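Local coordinates for ArtJ (Geobacillus stearothermophilus, PDB 2PVU), which binds arginine, lysine and histidine and probably delivers them to its cognate ATP-binding cassette transporter, Art(MP)2, at residues A50-F55 with V193-A198; V130-Q135 with V180-L185; G151-T156 with E176-A181. All coordinates share one frame; numbering follows the deposited sequence.

Contact 1: residues A50-F55 with V193-A198; sequences AAFAPF and VITDNA. With LYS (lysine), chain E.
The ring of Phe52 has the side chain of the bound lysine lying over one face and Asp196 at its edge. Lysine CE sits 3.5 Å above the ring plane, over the centre, while Asp196 CG lies in that plane, 3.7 Å from Phe52 CZ. Close to the same edge, Thr195 OG1 comes within 3.8 Å of Phe52 CE2. With CG anti to the backbone N (chi1 -154°), Phe52 reaches from its loop to the end of strand 192-196. Phe55 carries Pro54 CG over one face, near the rim, and meets the methyl of Ala198 obliquely, Phe55 CZ to Ala198 CB 3.7 Å. The cis-proline Pro54 sets its CD against Ala198 O at the start of helix 197-206. Tyr226 and Phe125 pack edge-to-face with Phe55. No hydrogen bond crosses between the two segments; the ligand bridges them, packing on Phe52 and donating through N to Asp196 OD2 over 2.8 Å. Tyr226 and Gln129 also bond the Asp196 carboxylate and so fix its rotation. Phe52 and Asp196 thus serve different parts of the ligand: a flat apolar surface for the aliphatic chain, with the carboxylate probably balancing the charge of the alpha-amino group.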
ATOM      1  N   ALA A  50       5.307   6.476  -4.958  1.00 21.98           N
ATOM      2  CA  ALA A  50       4.883   7.529  -4.014  1.00 22.84           C
ATOM      3  C   ALA A  50       3.676   8.281  -4.561  1.00 23.60           C
ATOM      4  O   ALA A  50       3.784   9.471  -4.869  1.00 23.63           O
ATOM      5  CB  ALA A  50       5.996   8.518  -3.719  1.00 22.62           C
ATOM      6  N   ALA A  51       2.542   7.584  -4.619  1.00 22.54           N
ATOM      7  CA  ALA A  51       1.255   8.160  -5.017  1.00 23.10           C
ATOM      8  C   ALA A  51       0.166   7.449  -4.237  1.00 23.06           C
ATOM      9  O   ALA A  51      -0.838   6.949  -4.830  1.00 23.89           O
ATOM     10  CB  ALA A  51       1.050   8.004  -6.566  1.00 23.26           C
ATOM     11  N   PHE A  52       0.361   7.331  -2.911  1.00 22.84           N
ATOM     12  CA  PHE A  52      -0.460   6.400  -2.078  1.00 23.53           C
ATOM     13  C   PHE A  52      -0.498   6.940  -0.634  1.00 23.61           C
ATOM     14  O   PHE A  52      -0.120   6.256   0.346  1.00 23.37           O
ATOM     15  CB  PHE A  52       0.140   4.982  -2.153  1.00 24.26           C
ATOM     16  CG  PHE A  52      -0.844   3.867  -1.900  1.00 21.91           C
ATOM     17  CD1 PHE A  52      -0.652   3.005  -0.823  1.00 23.83           C
ATOM     18  CD2 PHE A  52      -1.964   3.684  -2.745  1.00 24.51           C
ATOM     19  CE1 PHE A  52      -1.550   1.934  -0.580  1.00 24.96           C
ATOM     20  CE2 PHE A  52      -2.872   2.635  -2.516  1.00 25.51           C
ATOM     21  CZ  PHE A  52      -2.656   1.751  -1.422  1.00 24.73           C
ATOM     22  N   ALA A  53      -0.954   8.181  -0.514  1.00 22.82           N
ATOM     23  CA  ALA A  53      -1.106   8.798   0.813  1.00 23.17           C
ATOM     24  C   ALA A  53      -2.102   7.966   1.626  1.00 23.06           C
ATOM     25  O   ALA A  53      -3.149   7.585   1.101  1.00 23.72           O
ATOM     26  CB  ALA A  53      -1.590  10.250   0.701  1.00 22.62           C
ATOM     27  N   PRO A  54      -1.831   7.744   2.930  1.00 23.01           N
ATOM     28  CA  PRO A  54      -0.788   8.351   3.760  1.00 22.86           C
ATOM     29  C   PRO A  54       0.528   7.561   3.847  1.00 23.30           C
ATOM     30  O   PRO A  54       1.416   7.940   4.615  1.00 23.67           O
ATOM     31  CB  PRO A  54      -1.424   8.340   5.141  1.00 22.85           C
ATOM     32  CG  PRO A  54      -2.192   7.044   5.168  1.00 22.40           C
ATOM     33  CD  PRO A  54      -2.703   6.851   3.717  1.00 23.32           C
ATOM     34  N   PHE A  55       0.649   6.484   3.085  1.00 21.21           N
ATOM     35  CA  PHE A  55       1.832   5.602   3.199  1.00 21.85           C
ATOM     36  C   PHE A  55       3.070   6.176   2.524  1.00 21.90           C
ATOM     37  O   PHE A  55       4.166   6.222   3.118  1.00 21.68           O
ATOM     38  CB  PHE A  55       1.468   4.201   2.669  1.00 20.37           C
ATOM     39  CG  PHE A  55       0.388   3.555   3.499  1.00 24.01           C
ATOM     40  CD1 PHE A  55       0.702   3.035   4.755  1.00 22.91           C
ATOM     41  CD2 PHE A  55      -0.936   3.543   3.060  1.00 22.67           C
ATOM     42  CE1 PHE A  55      -0.306   2.494   5.618  1.00 21.52           C
ATOM     43  CE2 PHE A  55      -1.952   2.962   3.861  1.00 21.06           C
ATOM     44  CZ  PHE A  55      -1.632   2.466   5.162  1.00 23.62           C
ATOM     45  N   VAL A 193     -14.283   2.906  -6.951  1.00 20.00           N
ATOM     46  CA  VAL A 193     -12.861   2.506  -6.888  1.00 19.45           C
ATOM     47  C   VAL A 193     -12.706   1.510  -5.736  1.00 20.13           C
ATOM     48  O   VAL A 193     -13.342   1.668  -4.645  1.00 20.60           O
ATOM     49  CB  VAL A 193     -11.949   3.758  -6.705  1.00 19.66           C
ATOM     50  CG1 VAL A 193     -10.476   3.346  -6.252  1.00 21.63           C
ATOM     51  CG2 VAL A 193     -11.890   4.550  -8.027  1.00 18.74           C
ATOM     52  N   ILE A 194     -11.925   0.453  -5.957  1.00 20.84           N
ATOM     53  CA  ILE A 194     -11.608  -0.446  -4.835  1.00 20.80           C
ATOM     54  C   ILE A 194     -10.143  -0.192  -4.513  1.00 21.51           C
ATOM     55  O   ILE A 194      -9.261  -0.326  -5.383  1.00 20.83           O
ATOM     56  CB  ILE A 194     -11.879  -1.922  -5.146  1.00 20.85           C
ATOM     57  CG1 ILE A 194     -13.387  -2.129  -5.423  1.00 19.11           C
ATOM     58  CG2 ILE A 194     -11.428  -2.826  -3.963  1.00 19.06           C
ATOM     59  CD1 ILE A 194     -13.740  -3.550  -5.917  1.00 22.18           C
ATOM     60  N   THR A 195      -9.905   0.211  -3.276  1.00 21.14           N
ATOM     61  CA  THR A 195      -8.537   0.478  -2.798  1.00 22.31           C
ATOM     62  C   THR A 195      -8.423   0.218  -1.297  1.00 22.97           C
ATOM     63  O   THR A 195      -9.384  -0.190  -0.675  1.00 21.87           O
ATOM     64  CB  THR A 195      -8.053   1.902  -3.177  1.00 23.96           C
ATOM     65  OG1 THR A 195      -6.624   1.992  -2.977  1.00 24.07           O
ATOM     66  CG2 THR A 195      -8.795   2.978  -2.370  1.00 23.39           C
ATOM     67  N   ASP A 196      -7.255   0.529  -0.725  1.00 22.42           N
ATOM     68  CA  ASP A 196      -6.967   0.165   0.671  1.00 22.87           C
ATOM     69  C   ASP A 196      -7.665   1.108   1.621  1.00 21.73           C
ATOM     70  O   ASP A 196      -7.771   2.311   1.337  1.00 21.74           O
ATOM     71  CB  ASP A 196      -5.446   0.189   0.912  1.00 22.03           C
ATOM     72  CG  ASP A 196      -4.700  -0.921   0.169  1.00 26.96           C
ATOM     73  OD1 ASP A 196      -5.115  -1.271  -0.939  1.00 25.35           O
ATOM     74  OD2 ASP A 196      -3.669  -1.437   0.665  1.00 26.62           O
ATOM     75  N   ASN A 197      -8.095   0.563   2.767  1.00 21.67           N
ATOM     76  CA  ASN A 197      -8.911   1.309   3.711  1.00 22.10           C
ATOM     77  C   ASN A 197      -8.291   2.637   4.159  1.00 22.38           C
ATOM     78  O   ASN A 197      -9.012   3.628   4.208  1.00 23.04           O
ATOM     79  CB  ASN A 197      -9.317   0.462   4.938  1.00 21.91           C
ATOM     80  CG  ASN A 197      -8.119   0.050   5.774  1.00 25.21           C
ATOM     81  OD1 ASN A 197      -7.237  -0.651   5.300  1.00 23.48           O
ATOM     82  ND2 ASN A 197      -8.075   0.511   7.010  1.00 30.12           N
ATOM     83  N   ALA A 198      -6.995   2.657   4.518  1.00 21.91           N
ATOM     84  CA  ALA A 198      -6.437   3.922   5.090  1.00 22.37           C
ATOM     85  C   ALA A 198      -6.284   4.968   4.007  1.00 22.48           C
ATOM     86  O   ALA A 198      -6.374   6.171   4.272  1.00 22.80           O
ATOM     87  CB  ALA A 198      -5.076   3.653   5.798  1.00 23.86           C
TER
HETATM   88  N   LYS E 301      -2.063  -3.226  -0.730  1.00 18.22           N
HETATM   89  CA  LYS E 301      -2.522  -3.388  -2.149  1.00 18.47           C
HETATM   90  C   LYS E 301      -1.569  -4.341  -2.885  1.00 18.55           C
HETATM   91  O   LYS E 301      -1.828  -4.721  -4.017  1.00 18.43           O
HETATM   92  CB  LYS E 301      -2.531  -2.040  -2.860  1.00 17.63           C
HETATM   93  CG  LYS E 301      -1.131  -1.377  -2.861  1.00 18.32           C
HETATM   94  CD  LYS E 301      -1.016  -0.305  -3.966  1.00 16.58           C
HETATM   95  CE  LYS E 301       0.110   0.659  -3.622  1.00 21.26           C
HETATM   96  NZ  LYS E 301       0.391   1.635  -4.806  1.00 22.20           N
HETATM   97  OXT LYS E 301      -0.506  -4.729  -2.353  1.00 18.05           O

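Contact 2: residues V130-Q135 with V180-L185; sequences VILVKQ and VAIMEL
Leu132 and Leu185 meet through their branched ends, Leu132 CG lying 3.7 Å from Leu185 CD2, with the two side chains crossing obliquely. The same Leu185 methyl also rests on the strand backbone, CD2 being 3.6 Å from Leu132 O, so Leu185 covers both a side chain and a peptide group. Leu132 extends its CD2 methyl to Ile182, one helical turn earlier, where it touches CG1 at 3.8 Å; these two side chains cross at about a right angle. Both leucines point their CG away from the backbone N (chi1 -178° for Leu132 and 177° for Leu185), which carries their forked tips into the interface between strand and helix. At the margin, the extended chain of Lys134 passes over the last residue of the helical segment, its CE 3.2 Å from Leu185 O. Its ammonium goes one residue further, where NZ is hydrogen-bonded to Leu186 O near the end of helix 178-186. The polar end of Lys134 is therefore tied to the helix, while the side chains meeting inside the contact are all aliphatic.

Backbone bonds fix the main chain from which these side chains spring: Leu185 N donates to Ala181 O within the helix, and Leu132 pairs with Val193 of the adjacent strand. The segment axes of strand 130-134 and helix 180-185 approach to 9.5 Å at an angle of 37°. Helix 178-186 thus packs on the mixed sheet beside helix 197-206, whose Val204 touches Leu132 and whose Tyr203 touches Ile182, while strand 212-215 flanks strand 125-134 within the sheet.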
ATOM      1  N   VAL A 130     -11.630  -1.534   0.449  1.00 21.67           N
ATOM      2  CA  VAL A 130     -12.936  -0.934   0.686  1.00 21.14           C
ATOM      3  C   VAL A 130     -13.395  -0.405  -0.652  1.00 21.38           C
ATOM      4  O   VAL A 130     -12.618  -0.342  -1.587  1.00 20.67           O
ATOM      5  CB  VAL A 130     -12.837   0.234   1.723  1.00 21.03           C
ATOM      6  CG1 VAL A 130     -12.401  -0.262   3.138  1.00 22.88           C
ATOM      7  CG2 VAL A 130     -11.918   1.285   1.225  1.00 21.89           C
ATOM      8  N   ILE A 131     -14.634   0.063  -0.705  1.00 21.53           N
ATOM      9  CA  ILE A 131     -15.163   0.708  -1.905  1.00 22.13           C
ATOM     10  C   ILE A 131     -15.246   2.209  -1.685  1.00 22.20           C
ATOM     11  O   ILE A 131     -15.759   2.688  -0.661  1.00 21.25           O
ATOM     12  CB  ILE A 131     -16.556   0.163  -2.217  1.00 22.26           C
ATOM     13  CG1 ILE A 131     -16.485  -1.339  -2.427  1.00 23.55           C
ATOM     14  CG2 ILE A 131     -17.204   0.838  -3.479  1.00 23.75           C
ATOM     15  CD1 ILE A 131     -17.825  -2.043  -2.152  1.00 24.94           C
ATOM     16  N   LEU A 132     -14.731   2.954  -2.647  1.00 21.19           N
ATOM     17  CA  LEU A 132     -14.820   4.393  -2.622  1.00 21.57           C
ATOM     18  C   LEU A 132     -15.820   4.819  -3.720  1.00 21.54           C
ATOM     19  O   LEU A 132     -15.691   4.409  -4.859  1.00 20.75           O
ATOM     20  CB  LEU A 132     -13.432   4.994  -2.894  1.00 21.72           C
ATOM     21  CG  LEU A 132     -13.277   6.508  -2.866  1.00 24.74           C
ATOM     22  CD1 LEU A 132     -13.444   7.097  -1.470  1.00 23.35           C
ATOM     23  CD2 LEU A 132     -11.911   6.845  -3.402  1.00 26.76           C
ATOM     24  N   VAL A 133     -16.794   5.631  -3.353  1.00 21.77           N
ATOM     25  CA  VAL A 133     -17.856   6.075  -4.275  1.00 22.04           C
ATOM     26  C   VAL A 133     -18.187   7.547  -4.015  1.00 22.66           C
ATOM     27  O   VAL A 133     -17.808   8.109  -2.991  1.00 23.67           O
ATOM     28  CB  VAL A 133     -19.180   5.247  -4.104  1.00 21.99           C
ATOM     29  CG1 VAL A 133     -19.030   3.803  -4.624  1.00 23.76           C
ATOM     30  CG2 VAL A 133     -19.713   5.279  -2.645  1.00 21.10           C
ATOM     31  N   LYS A 134     -18.893   8.174  -4.951  1.00 22.69           N
ATOM     32  CA  LYS A 134     -19.442   9.491  -4.690  1.00 22.16           C
ATOM     33  C   LYS A 134     -20.609   9.360  -3.723  1.00 22.90           C
ATOM     34  O   LYS A 134     -21.327   8.356  -3.732  1.00 21.92           O
ATOM     35  CB  LYS A 134     -19.919  10.129  -5.988  1.00 23.32           C
ATOM     36  CG  LYS A 134     -18.786  10.482  -6.927  1.00 22.63           C
ATOM     37  CD  LYS A 134     -19.319  11.246  -8.131  1.00 29.93           C
ATOM     38  CE  LYS A 134     -18.136  11.695  -9.002  1.00 30.44           C
ATOM     39  NZ  LYS A 134     -18.524  12.499 -10.214  1.00 33.92           N
ATOM     40  N   GLN A 135     -20.802  10.354  -2.863  1.00 23.09           N
ATOM     41  CA  GLN A 135     -21.995  10.334  -2.023  1.00 24.62           C
ATOM     42  C   GLN A 135     -23.149  10.420  -3.018  1.00 24.14           C
ATOM     43  O   GLN A 135     -23.060  11.133  -4.022  1.00 24.66           O
ATOM     44  CB  GLN A 135     -22.020  11.514  -1.057  1.00 25.25           C
ATOM     45  CG  GLN A 135     -21.001  11.403   0.087  1.00 27.86           C
ATOM     46  CD  GLN A 135     -20.655  12.762   0.697  1.00 31.10           C
ATOM     47  OE1 GLN A 135     -19.534  12.970   1.168  1.00 34.38           O
ATOM     48  NE2 GLN A 135     -21.602  13.703   0.652  1.00 31.71           N
ATOM     49  N   VAL A 180      -4.734   8.308 -10.024  1.00 23.80           N
ATOM     50  CA  VAL A 180      -5.516   8.358 -11.284  1.00 24.01           C
ATOM     51  C   VAL A 180      -6.849   7.587 -11.217  1.00 23.90           C
ATOM     52  O   VAL A 180      -7.859   8.057 -11.759  1.00 22.64           O
ATOM     53  CB  VAL A 180      -4.675   7.932 -12.488  1.00 24.27           C
ATOM     54  CG1 VAL A 180      -5.559   7.766 -13.750  1.00 26.80           C
ATOM     55  CG2 VAL A 180      -3.570   8.963 -12.736  1.00 25.15           C
ATOM     56  N   ALA A 181      -6.860   6.418 -10.567  1.00 22.71           N
ATOM     57  CA  ALA A 181      -8.117   5.730 -10.265  1.00 22.54           C
ATOM     58  C   ALA A 181      -9.143   6.654  -9.622  1.00 23.27           C
ATOM     59  O   ALA A 181     -10.309   6.703 -10.045  1.00 22.52           O
ATOM     60  CB  ALA A 181      -7.849   4.435  -9.361  1.00 23.03           C
ATOM     61  N   ILE A 182      -8.723   7.364  -8.570  1.00 23.47           N
ATOM     62  CA  ILE A 182      -9.606   8.302  -7.852  1.00 23.78           C
ATOM     63  C   ILE A 182     -10.082   9.439  -8.751  1.00 21.80           C
ATOM     64  O   ILE A 182     -11.265   9.775  -8.761  1.00 21.41           O
ATOM     65  CB  ILE A 182      -8.925   8.842  -6.560  1.00 23.56           C
ATOM     66  CG1 ILE A 182      -8.865   7.720  -5.510  1.00 24.81           C
ATOM     67  CG2 ILE A 182      -9.698  10.036  -5.985  1.00 24.80           C
ATOM     68  CD1 ILE A 182      -7.864   7.973  -4.409  1.00 25.23           C
ATOM     69  N   MET A 183      -9.159  10.008  -9.531  1.00 21.76           N
ATOM     70  CA  MET A 183      -9.511  11.022 -10.521  0.50 21.43           C
ATOM     71  C   MET A 183     -10.587  10.538 -11.489  1.00 20.58           C
ATOM     72  O   MET A 183     -11.466  11.330 -11.867  1.00 20.18           O
ATOM     73  CB  MET A 183      -8.266  11.503 -11.283  0.50 20.89           C
ATOM     74  CG  MET A 183      -7.273  12.247 -10.402  0.50 21.18           C
ATOM     75  SD  MET A 183      -5.785  12.864 -11.224  0.50 22.59           S
ATOM     76  CE  MET A 183      -5.316  14.109 -10.010  0.50 20.74           C
ATOM     77  N   GLU A 184     -10.519   9.260 -11.897  1.00 20.93           N
ATOM     78  CA  GLU A 184     -11.531   8.708 -12.825  1.00 21.70           C
ATOM     79  C   GLU A 184     -12.875   8.493 -12.103  1.00 21.12           C
ATOM     80  O   GLU A 184     -13.911   8.463 -12.743  1.00 20.82           O
ATOM     81  CB  GLU A 184     -11.073   7.383 -13.486  1.00 21.48           C
ATOM     82  CG  GLU A 184     -10.178   7.538 -14.741  1.00 25.15           C
ATOM     83  CD  GLU A 184     -10.851   8.285 -15.932  1.00 24.51           C
ATOM     84  OE1 GLU A 184     -11.566   7.679 -16.772  1.00 23.56           O
ATOM     85  OE2 GLU A 184     -10.590   9.472 -16.057  1.00 24.73           O
ATOM     86  N   LEU A 185     -12.840   8.286 -10.783  1.00 20.90           N
ATOM     87  CA  LEU A 185     -14.085   8.286  -9.984  1.00 21.03           C
ATOM     88  C   LEU A 185     -14.687   9.693  -9.998  1.00 21.11           C
ATOM     89  O   LEU A 185     -15.870   9.870 -10.263  1.00 21.90           O
ATOM     90  CB  LEU A 185     -13.816   7.844  -8.536  1.00 19.68           C
ATOM     91  CG  LEU A 185     -15.022   7.875  -7.611  1.00 21.36           C
ATOM     92  CD1 LEU A 185     -16.139   6.895  -8.109  1.00 21.95           C
ATOM     93  CD2 LEU A 185     -14.564   7.557  -6.169  1.00 21.83           C
TER

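Contact 3: residues G151-T156 with E176-A181; sequences GVQNAT and ETTVVA. With LYS (lysine), chain E.
Gln153 joins the end of strand 150-153 to the start of helix 178-186 in a polar contact at the lysine pocket. Residues 151-156 begin a beta-alpha-beta unit of strand 150-153, helix 157-166 and the parallel strand 172-175; residues 176-181 follow its second strand and start helix 178-186, the connection to strand 192-196, which is parallel to 150-153. The Gln153 side chain runs straight out from the strand (chi1 179°), which brings its amide against the turn before the helix. There NE2 donates to Glu176 O over 2.9 Å, from above the carbonyl plane, with an N-H...O angle of 143°. Asp49 takes a further bond from NE2 and so links this turn to the loop after strand 44-48. Thr177 N-caps the helix, its OG1 receiving Val180 N at 3.1 Å in a nearly straight bond of 165°. Deeper in, the Ala181 methyl packs on the strand backbone, CB 4.2 Å from Val152 C. Past the end of the strand, Thr156 donates through OG1 to Gln153 O, 2.7 Å away, which draws the loop back onto the strand, and it also caps helix 157-166 through Gln159 N. The side-chain carbonyl of Gln153 is gripped twice: OE1 accepts Thr178 OG1 at 2.8 Å, with the hydroxyl above the carbonyl plane, and lysine NZ, also at 2.8 Å.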
ATOM      1  N   GLY A 151     -12.826   1.243 -10.928  1.00 19.55           N
ATOM      2  CA  GLY A 151     -11.459   1.625 -11.140  1.00 18.83           C
ATOM      3  C   GLY A 151     -10.555   1.019 -10.069  1.00 20.07           C
ATOM      4  O   GLY A 151     -10.914   0.984  -8.887  1.00 19.43           O
ATOM      5  N   VAL A 152      -9.375   0.553 -10.492  1.00 20.32           N
ATOM      6  CA  VAL A 152      -8.381  -0.012  -9.571  1.00 20.70           C
ATOM      7  C   VAL A 152      -6.998   0.378 -10.045  1.00 21.59           C
ATOM      8  O   VAL A 152      -6.801   0.726 -11.223  1.00 21.58           O
ATOM      9  CB  VAL A 152      -8.431  -1.565  -9.529  1.00 20.20           C
ATOM     10  CG1 VAL A 152      -9.730  -2.058  -8.858  1.00 21.96           C
ATOM     11  CG2 VAL A 152      -8.252  -2.159 -10.950  1.00 19.46           C
ATOM     12  N   GLN A 153      -6.029   0.276  -9.143  1.00 21.31           N
ATOM     13  CA  GLN A 153      -4.648   0.360  -9.573  1.00 21.98           C
ATOM     14  C   GLN A 153      -4.219  -1.002 -10.137  1.00 21.46           C
ATOM     15  O   GLN A 153      -4.591  -2.070  -9.594  1.00 21.33           O
ATOM     16  CB  GLN A 153      -3.726   0.841  -8.463  1.00 21.82           C
ATOM     17  CG  GLN A 153      -2.249   0.911  -8.910  1.00 20.87           C
ATOM     18  CD  GLN A 153      -1.345   1.518  -7.849  1.00 24.22           C
ATOM     19  OE1 GLN A 153      -1.691   1.553  -6.663  1.00 25.13           O
ATOM     20  NE2 GLN A 153      -0.178   1.970  -8.268  1.00 23.01           N
ATOM     21  N   ASN A 154      -3.544  -0.956 -11.280  1.00 21.72           N
ATOM     22  CA  ASN A 154      -3.088  -2.183 -11.958  1.00 21.57           C
ATOM     23  C   ASN A 154      -2.334  -3.092 -10.986  1.00 22.32           C
ATOM     24  O   ASN A 154      -1.528  -2.611 -10.195  1.00 22.50           O
ATOM     25  CB  ASN A 154      -2.132  -1.827 -13.093  1.00 20.92           C
ATOM     26  CG  ASN A 154      -1.788  -3.020 -13.943  1.00 25.47           C
ATOM     27  OD1 ASN A 154      -2.673  -3.643 -14.522  1.00 25.20           O
ATOM     28  ND2 ASN A 154      -0.495  -3.343 -14.031  1.00 23.70           N
ATOM     29  N   ALA A 155      -2.557  -4.395 -11.081  1.00 23.50           N
ATOM     30  CA  ALA A 155      -1.749  -5.361 -10.325  1.00 24.92           C
ATOM     31  C   ALA A 155      -1.753  -5.125  -8.809  1.00 24.99           C
ATOM     32  O   ALA A 155      -0.710  -5.207  -8.143  1.00 24.17           O
ATOM     33  CB  ALA A 155      -0.327  -5.438 -10.882  1.00 25.78           C
ATOM     34  N   THR A 156      -2.960  -4.889  -8.270  1.00 24.21           N
ATOM     35  CA  THR A 156      -3.183  -4.746  -6.843  1.00 23.69           C
ATOM     36  C   THR A 156      -4.195  -5.775  -6.344  1.00 23.52           C
ATOM     37  O   THR A 156      -4.920  -6.425  -7.129  1.00 23.17           O
ATOM     38  CB  THR A 156      -3.695  -3.341  -6.445  1.00 23.21           C
ATOM     39  OG1 THR A 156      -4.946  -3.096  -7.101  1.00 21.19           O
ATOM     40  CG2 THR A 156      -2.702  -2.240  -6.864  1.00 20.01           C
ATOM     41  N   GLU A 176      -2.223   3.190 -13.544  1.00 21.74           N
ATOM     42  CA  GLU A 176      -0.859   2.954 -13.032  1.00 21.47           C
ATOM     43  C   GLU A 176      -0.657   3.496 -11.621  1.00 21.58           C
ATOM     44  O   GLU A 176       0.256   3.037 -10.921  1.00 21.72           O
ATOM     45  CB  GLU A 176       0.194   3.555 -14.007  1.00 22.04           C
ATOM     46  CG  GLU A 176       1.645   3.360 -13.586  1.00 22.82           C
ATOM     47  CD  GLU A 176       2.019   1.917 -13.321  1.00 28.40           C
ATOM     48  OE1 GLU A 176       1.444   0.972 -13.945  1.00 27.32           O
ATOM     49  OE2 GLU A 176       2.939   1.744 -12.491  1.00 27.00           O
ATOM     50  N   THR A 177      -1.497   4.455 -11.208  1.00 21.02           N
ATOM     51  CA  THR A 177      -1.528   4.916  -9.792  1.00 21.61           C
ATOM     52  C   THR A 177      -2.942   4.858  -9.243  1.00 22.42           C
ATOM     53  O   THR A 177      -3.932   5.003 -10.005  1.00 22.08           O
ATOM     54  CB  THR A 177      -1.005   6.336  -9.629  1.00 20.93           C
ATOM     55  OG1 THR A 177      -1.830   7.253 -10.361  1.00 24.61           O
ATOM     56  CG2 THR A 177       0.442   6.463 -10.125  1.00 22.26           C
ATOM     57  N   THR A 178      -3.039   4.716  -7.919  1.00 22.05           N
ATOM     58  CA  THR A 178      -4.339   4.891  -7.249  1.00 22.99           C
ATOM     59  C   THR A 178      -4.827   6.342  -7.391  1.00 22.46           C
ATOM     60  O   THR A 178      -6.041   6.587  -7.443  1.00 21.85           O
ATOM     61  CB  THR A 178      -4.197   4.475  -5.781  1.00 23.14           C
ATOM     62  OG1 THR A 178      -3.809   3.120  -5.801  1.00 23.59           O
ATOM     63  CG2 THR A 178      -5.536   4.646  -4.956  1.00 20.52           C
ATOM     64  N   VAL A 179      -3.905   7.300  -7.479  1.00 23.58           N
ATOM     65  CA  VAL A 179      -4.281   8.701  -7.661  1.00 23.98           C
ATOM     66  C   VAL A 179      -5.177   8.863  -8.901  1.00 23.62           C
ATOM     67  O   VAL A 179      -6.245   9.479  -8.835  1.00 22.47           O
ATOM     68  CB  VAL A 179      -3.032   9.628  -7.810  1.00 26.00           C
ATOM     69  CG1 VAL A 179      -3.461  11.024  -8.338  1.00 24.46           C
ATOM     70  CG2 VAL A 179      -2.316   9.768  -6.463  1.00 27.48           C
ATOM     71  N   VAL A 180      -4.734   8.308 -10.024  1.00 23.80           N
ATOM     72  CA  VAL A 180      -5.516   8.358 -11.284  1.00 24.01           C
ATOM     73  C   VAL A 180      -6.849   7.587 -11.217  1.00 23.90           C
ATOM     74  O   VAL A 180      -7.859   8.057 -11.759  1.00 22.64           O
ATOM     75  CB  VAL A 180      -4.675   7.932 -12.488  1.00 24.27           C
ATOM     76  CG1 VAL A 180      -5.559   7.766 -13.750  1.00 26.80           C
ATOM     77  CG2 VAL A 180      -3.570   8.963 -12.736  1.00 25.15           C
ATOM     78  N   ALA A 181      -6.860   6.418 -10.567  1.00 22.71           N
ATOM     79  CA  ALA A 181      -8.117   5.730 -10.265  1.00 22.54           C
ATOM     80  C   ALA A 181      -9.143   6.654  -9.622  1.00 23.27           C
ATOM     81  O   ALA A 181     -10.309   6.703 -10.045  1.00 22.52           O
ATOM     82  CB  ALA A 181      -7.849   4.435  -9.361  1.00 23.03           C
TER
HETATM   83  N   LYS E 301      -2.063  -3.226  -0.730  1.00 18.22           N
HETATM   84  CA  LYS E 301      -2.522  -3.388  -2.149  1.00 18.47           C
HETATM   85  C   LYS E 301      -1.569  -4.341  -2.885  1.00 18.55           C
HETATM   86  O   LYS E 301      -1.828  -4.721  -4.017  1.00 18.43           O
HETATM   87  CB  LYS E 301      -2.531  -2.040  -2.860  1.00 17.63           C
HETATM   88  CG  LYS E 301      -1.131  -1.377  -2.861  1.00 18.32           C
HETATM   89  CD  LYS E 301      -1.016  -0.305  -3.966  1.00 16.58           C
HETATM   90  CE  LYS E 301       0.110   0.659  -3.622  1.00 21.26           C
HETATM   91  NZ  LYS E 301       0.391   1.635  -4.806  1.00 22.20           N
HETATM   92  OXT LYS E 301      -0.506  -4.729  -2.353  1.00 18.05           O

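Contacts 1, 2 and 3 lie close together, with centres 9 to 11 Å apart, and all reach the same mixed sheet. Strand 192-196 of contact 1 stands between strand 125-134 of contact 2 and strand 150-153 of contact 3, bonded to both. Contacts 2 and 3 share Val180 and Ala181 on helix 178-186, which leads along the chain to strand 192-196. Both fall between the two halves of contact 1, whose first segment, 50-55, comes from the part of the chain holding the parallel sheet. Contact 2 is plain core packing, whereas contacts 1 and 3 both touch the lysine at the C-terminal ends of strands 192-196 and 150-153, where loop 50-55 closes the pocket from across the cleft, consistent with the two-lobed fold of solute-binding proteins.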